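Local structure of 5-oxopent-3-ene-1,2,5-tricarboxylate decarboxylase (Exiguobacterium antarcticum B7, 6IYM) at residues Y66-N71 and G234-T239; L127-G132 and E145-Y150. The protein belongs to the fumarylacetoacetate hydrolase family, a group of metal-dependent enzymes, and carries a magnesium ion in a carboxylate-lined site. One frame throughout, in Å; residues are numbered along the deposited sequence.

Contact 1: Y66-N71 and G234-T239; sequences YLPPRN and GDVIAT
D235 and R70 meet through a two-pronged salt bridge that fixes the loop 66-71 to the start of the 234-239 segment. The guanidinium comes side-on: R70 NE lies 2.8 Å from D235 OD1, and R70 NH2 lies 3.0 Å from D235 OD2. Each carboxylate oxygen accepts on its syn lone pair, and the two planes are only 20° apart. OD1 sits in the guanidinium plane at the NE side, whereas OD2 is tilted slightly from it. The arginine chain runs extended from CG to NE, which carries NE out to the carboxylate. D235 OD2 also accepts from the backbone N of E232 and R70 NH2 also donates to T230 O, while R70 NH1 bonds S102 OG of the second subunit, tying this buried ion pair to the dimer interface. V236 opens the short strand 236-238, which in the mixed sheet of this FAH-family domain runs between strands 72-75 and 121-131; the loop 66-71 leads directly into strand 72-75, the parallel neighbour. At the other end of the loop, Y66 OH donates to G234 O at 2.9 Å, reaching that oxygen from above the carbonyl plane. The ring meets the same oxygen with its edge, Y66 CE1 being 3.4 Å from G234 O. V236 CG2 packs against the phenol tip, 3.3 Å from Y66 OH. This methyl, which stands anti to the carbonyl carbon of V236, also comes to 4.2 Å from P68 CB. P69 CD rests 3.6 Å from G234 O.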
loop_
_atom_site.group_PDB
_atom_site.type_symbol
_atom_site.label_atom_id
_atom_site.label_comp_id
_atom_site.label_asym_id
_atom_site.label_seq_id
_atom_site.Cartn_x
_atom_site.Cartn_y
_atom_site.Cartn_z
ATOM N N TYR A 66 -13.886 6.735 2.879
ATOM C CA TYR A 66 -13.306 7.007 1.534
ATOM C C TYR A 66 -12.490 5.791 1.118
ATOM O O TYR A 66 -12.395 4.853 1.939
ATOM C CB TYR A 66 -12.432 8.260 1.560
ATOM C CG TYR A 66 -11.389 8.233 2.646
ATOM C CD1 TYR A 66 -10.183 7.587 2.472
ATOM C CD2 TYR A 66 -11.644 8.809 3.875
ATOM C CE1 TYR A 66 -9.224 7.576 3.473
ATOM C CE2 TYR A 66 -10.707 8.796 4.889
ATOM C CZ TYR A 66 -9.493 8.181 4.687
ATOM O OH TYR A 66 -8.583 8.181 5.700
ATOM N N LEU A 67 -12.012 5.786 -0.120
ATOM C CA LEU A 67 -11.021 4.810 -0.636
ATOM C C LEU A 67 -9.643 5.341 -0.257
ATOM O O LEU A 67 -9.237 6.411 -0.711
ATOM C CB LEU A 67 -11.192 4.650 -2.149
ATOM C CG LEU A 67 -10.305 3.587 -2.800
ATOM C CD1 LEU A 67 -10.768 2.187 -2.434
ATOM C CD2 LEU A 67 -10.273 3.755 -4.317
ATOM N N PRO A 68 -8.902 4.663 0.645
ATOM C CA PRO A 68 -7.648 5.214 1.138
ATOM C C PRO A 68 -6.727 5.384 -0.070
ATOM O O PRO A 68 -6.682 4.527 -0.948
ATOM C CB PRO A 68 -7.120 4.190 2.153
ATOM C CG PRO A 68 -8.237 3.185 2.352
ATOM C CD PRO A 68 -9.161 3.317 1.158
ATOM N N PRO A 69 -6.006 6.517 -0.175
ATOM C CA PRO A 69 -5.155 6.775 -1.338
ATOM C C PRO A 69 -3.948 5.823 -1.399
ATOM O O PRO A 69 -3.336 5.711 -2.441
ATOM C CB PRO A 69 -4.731 8.235 -1.097
ATOM C CG PRO A 69 -4.707 8.360 0.417
ATOM C CD PRO A 69 -5.945 7.589 0.834
ATOM N N ARG A 70 -3.621 5.155 -0.287
ATOM C CA ARG A 70 -2.557 4.129 -0.267
ATOM C C ARG A 70 -2.935 3.007 0.709
ATOM O O ARG A 70 -3.975 3.139 1.382
ATOM C CB ARG A 70 -1.214 4.837 -0.041
ATOM C CG ARG A 70 -0.889 5.218 1.389
ATOM C CD ARG A 70 0.283 6.188 1.332
ATOM N NE ARG A 70 0.852 6.502 2.636
ATOM C CZ ARG A 70 2.147 6.710 2.887
ATOM N NH1 ARG A 70 3.054 6.612 1.927
ATOM N NH2 ARG A 70 2.529 6.999 4.115
ATOM N N ASN A 71 -2.147 1.924 0.776
ATOM C CA ASN A 71 -2.554 0.748 1.578
ATOM C C ASN A 71 -2.780 1.214 3.016
ATOM O O ASN A 71 -2.061 2.115 3.488
ATOM C CB ASN A 71 -1.547 -0.387 1.599
ATOM C CG ASN A 71 -1.302 -1.027 0.250
ATOM O OD1 ASN A 71 -1.655 -0.481 -0.781
ATOM N ND2 ASN A 71 -0.640 -2.168 0.261
ATOM N N GLY A 234 -4.969 11.504 4.892
ATOM C CA GLY A 234 -5.889 10.424 4.487
ATOM C C GLY A 234 -5.311 9.045 4.703
ATOM O O GLY A 234 -6.023 8.046 4.384
ATOM N N ASP A 235 -4.072 8.940 5.193
ATOM C CA ASP A 235 -3.546 7.637 5.692
ATOM C C ASP A 235 -4.492 7.066 6.762
ATOM O O ASP A 235 -5.025 7.853 7.589
ATOM C CB ASP A 235 -2.155 7.775 6.294
ATOM C CG ASP A 235 -1.033 7.444 5.337
ATOM O OD1 ASP A 235 -1.303 6.754 4.330
ATOM O OD2 ASP A 235 0.104 7.876 5.618
ATOM N N VAL A 236 -4.676 5.745 6.749
ATOM C CA VAL A 236 -5.475 4.973 7.745
ATOM C C VAL A 236 -4.516 4.033 8.477
ATOM O O VAL A 236 -3.922 3.151 7.838
ATOM C CB VAL A 236 -6.627 4.184 7.093
ATOM C CG1 VAL A 236 -7.480 3.446 8.120
ATOM C CG2 VAL A 236 -7.514 5.072 6.244
ATOM N N ILE A 237 -4.379 4.187 9.785
ATOM C CA ILE A 237 -3.501 3.287 10.573
ATOM C C ILE A 237 -4.392 2.435 11.472
ATOM O O ILE A 237 -5.069 3.009 12.383
ATOM C CB ILE A 237 -2.443 4.108 11.335
ATOM C CG1 ILE A 237 -1.735 5.077 10.391
ATOM C CG2 ILE A 237 -1.453 3.182 12.032
ATOM C CD1 ILE A 237 -0.753 5.998 11.057
ATOM N N ALA A 238 -4.361 1.121 11.266
ATOM C CA ALA A 238 -5.110 0.146 12.077
ATOM C C ALA A 238 -4.233 -0.230 13.281
ATOM O O ALA A 238 -3.156 -0.731 13.044
ATOM C CB ALA A 238 -5.477 -1.031 11.233
ATOM N N THR A 239 -4.693 0.001 14.526
ATOM C CA THR A 239 -3.817 0.067 15.726
ATOM C C THR A 239 -3.789 -1.255 16.489
ATOM O O THR A 239 -3.289 -1.243 17.632
ATOM C CB THR A 239 -4.186 1.245 16.633
ATOM O OG1 THR A 239 -5.542 1.098 17.031
ATOM C CG2 THR A 239 -4.023 2.584 15.940
#

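Contact 2: L127-G132 and E145-Y150; sequences LAIIIG and EHVFGY
I130 joins the two strands through both of its backbone polar atoms: its N donates to G149 O at 2.8 Å, and its O receives two N-H groups, from F148 N at 2.8 Å and, less closely, from G149 N at 3.3 Å. Two successive residues thus face one, a classic beta bulge in an antiparallel pair whose strand directions differ by 151°. The register shifts there by one residue, and beyond it G132 N bonds H146 O at 2.9 Å. Little room is left over G132, whose CA lies 3.6 Å from F148 CB. The side chains of I129 and V147 cross at about a right angle, I129 CG2 against V147 CG2 at 3.8 Å. Y150 leans its CB on L127 CD1, also 3.8 Å away; within strand 147-150, V147 CG1 sits over one face of the Y150 ring, near its rim. F148 has CG anti to its backbone N (chi1 -178°); its ring leads away from strand 127-131 and meets W5. Helix 218-225 packs V218 and L222 on the side of I129, I131, V147 and Y150. I130 instead meets F180 of strand 178-186, which borders strand 147-158, while strand 236-238 borders strand 127-131 along its other edge.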
loop_
_atom_site.group_PDB
_atom_site.type_symbol
_atom_site.label_atom_id
_atom_site.label_comp_id
_atom_site.label_asym_id
_atom_site.label_seq_id
_atom_site.Cartn_x
_atom_site.Cartn_y
_atom_site.Cartn_z
ATOM N N LEU A 127 -9.274 -0.007 16.251
ATOM C CA LEU A 127 -9.329 1.471 16.189
ATOM C C LEU A 127 -8.427 1.927 15.044
ATOM O O LEU A 127 -7.265 1.506 15.003
ATOM C CB LEU A 127 -8.846 2.052 17.515
ATOM C CG LEU A 127 -8.683 3.570 17.551
ATOM C CD1 LEU A 127 -10.012 4.258 17.321
ATOM C CD2 LEU A 127 -8.072 4.001 18.882
ATOM N N ALA A 128 -8.964 2.734 14.146
ATOM C CA ALA A 128 -8.247 3.278 12.985
ATOM C C ALA A 128 -7.919 4.739 13.257
ATOM O O ALA A 128 -8.854 5.481 13.563
ATOM C CB ALA A 128 -9.102 3.170 11.758
ATOM N N ILE A 129 -6.644 5.120 13.149
ATOM C CA ILE A 129 -6.206 6.553 13.094
ATOM C C ILE A 129 -6.341 7.085 11.659
ATOM O O ILE A 129 -5.761 6.478 10.728
ATOM C CB ILE A 129 -4.751 6.710 13.573
ATOM C CG1 ILE A 129 -4.520 6.091 14.953
ATOM C CG2 ILE A 129 -4.334 8.174 13.523
ATOM C CD1 ILE A 129 -3.043 5.888 15.274
ATOM N N ILE A 130 -6.995 8.230 11.496
ATOM C CA ILE A 130 -7.119 8.954 10.203
ATOM C C ILE A 130 -6.177 10.168 10.198
ATOM O O ILE A 130 -6.420 11.100 10.950
ATOM C CB ILE A 130 -8.570 9.376 9.980
ATOM C CG1 ILE A 130 -9.535 8.203 10.161
ATOM C CG2 ILE A 130 -8.708 10.017 8.614
ATOM C CD1 ILE A 130 -9.442 7.181 9.063
ATOM N N ILE A 131 -5.161 10.172 9.342
ATOM C CA ILE A 131 -4.114 11.246 9.304
ATOM C C ILE A 131 -4.725 12.416 8.539
ATOM O O ILE A 131 -5.381 12.164 7.507
ATOM C CB ILE A 131 -2.818 10.720 8.666
ATOM C CG1 ILE A 131 -2.248 9.536 9.446
ATOM C CG2 ILE A 131 -1.791 11.825 8.464
ATOM C CD1 ILE A 131 -1.765 9.887 10.833
ATOM N N GLY A 132 -4.586 13.629 9.075
ATOM C CA GLY A 132 -5.201 14.834 8.495
ATOM C C GLY A 132 -4.164 15.749 7.863
ATOM O O GLY A 132 -4.547 16.582 7.038
ATOM N N GLU A 145 -1.671 16.533 16.487
ATOM C CA GLU A 145 -1.884 17.669 15.566
ATOM C C GLU A 145 -1.960 17.149 14.120
ATOM O O GLU A 145 -2.605 17.806 13.303
ATOM C CB GLU A 145 -0.801 18.734 15.802
ATOM C CG GLU A 145 -1.375 20.060 16.269
ATOM C CD GLU A 145 -2.274 20.752 15.250
ATOM O OE1 GLU A 145 -2.022 20.590 14.034
ATOM O OE2 GLU A 145 -3.230 21.458 15.667
ATOM N N HIS A 146 -1.325 16.018 13.801
ATOM C CA HIS A 146 -1.406 15.411 12.444
ATOM C C HIS A 146 -2.603 14.440 12.305
ATOM O O HIS A 146 -2.703 13.803 11.257
ATOM C CB HIS A 146 -0.075 14.727 12.101
ATOM C CG HIS A 146 1.070 15.670 11.969
ATOM N ND1 HIS A 146 1.733 16.204 13.078
ATOM C CD2 HIS A 146 1.696 16.155 10.878
ATOM C CE1 HIS A 146 2.709 16.979 12.655
ATOM N NE2 HIS A 146 2.703 16.967 11.322
ATOM N N VAL A 147 -3.463 14.292 13.323
ATOM C CA VAL A 147 -4.598 13.323 13.295
ATOM C C VAL A 147 -5.869 14.115 12.944
ATOM O O VAL A 147 -6.201 15.088 13.623
ATOM C CB VAL A 147 -4.710 12.528 14.617
ATOM C CG1 VAL A 147 -5.961 11.652 14.662
ATOM C CG2 VAL A 147 -3.488 11.654 14.874
ATOM N N PHE A 148 -6.568 13.732 11.890
ATOM C CA PHE A 148 -7.906 14.295 11.589
ATOM C C PHE A 148 -8.925 13.671 12.556
ATOM O O PHE A 148 -9.895 14.337 12.950
ATOM C CB PHE A 148 -8.302 13.998 10.146
ATOM C CG PHE A 148 -9.633 14.573 9.763
ATOM C CD1 PHE A 148 -9.763 15.931 9.497
ATOM C CD2 PHE A 148 -10.760 13.762 9.689
ATOM C CE1 PHE A 148 -10.991 16.465 9.142
ATOM C CE2 PHE A 148 -11.989 14.304 9.341
ATOM C CZ PHE A 148 -12.100 15.650 9.076
ATOM N N GLY A 149 -8.766 12.379 12.866
ATOM C CA GLY A 149 -9.769 11.656 13.665
ATOM C C GLY A 149 -9.575 10.152 13.658
ATOM O O GLY A 149 -8.445 9.704 13.445
ATOM N N TYR A 150 -10.652 9.417 13.952
ATOM C CA TYR A 150 -10.619 7.964 14.236
ATOM C C TYR A 150 -11.872 7.295 13.668
ATOM O O TYR A 150 -12.942 7.936 13.592
ATOM C CB TYR A 150 -10.512 7.704 15.736
ATOM C CG TYR A 150 -9.409 8.416 16.470
ATOM C CD1 TYR A 150 -9.607 9.678 17.013
ATOM C CD2 TYR A 150 -8.182 7.808 16.668
ATOM C CE1 TYR A 150 -8.598 10.326 17.710
ATOM C CE2 TYR A 150 -7.166 8.442 17.368
ATOM C CZ TYR A 150 -7.376 9.707 17.891
ATOM O OH TYR A 150 -6.364 10.312 18.576
#

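Overall arrangement
Contact 2 is nested in the chain between the two segments of contact 1, and their centres are 10 Å apart. Strand 127-131 is common ground: it pairs with strand 147-150 in contact 2 and with the 234-239 segment of contact 1. G234 N lies 2.7 Å from I131 O and T239 OG1 2.7 Å from L127 O, both probable hydrogen bonds, and Y66 OH packs 3.4 Å from I130 CG2. Magnesium is held by E124, E126 and D155. E126 directly precedes L127 on strand 121-131, with E124 two residues before E126, and D155 lies farther along strand 147-158. The side chains of L127 and V236 are each about 11 Å from the ion.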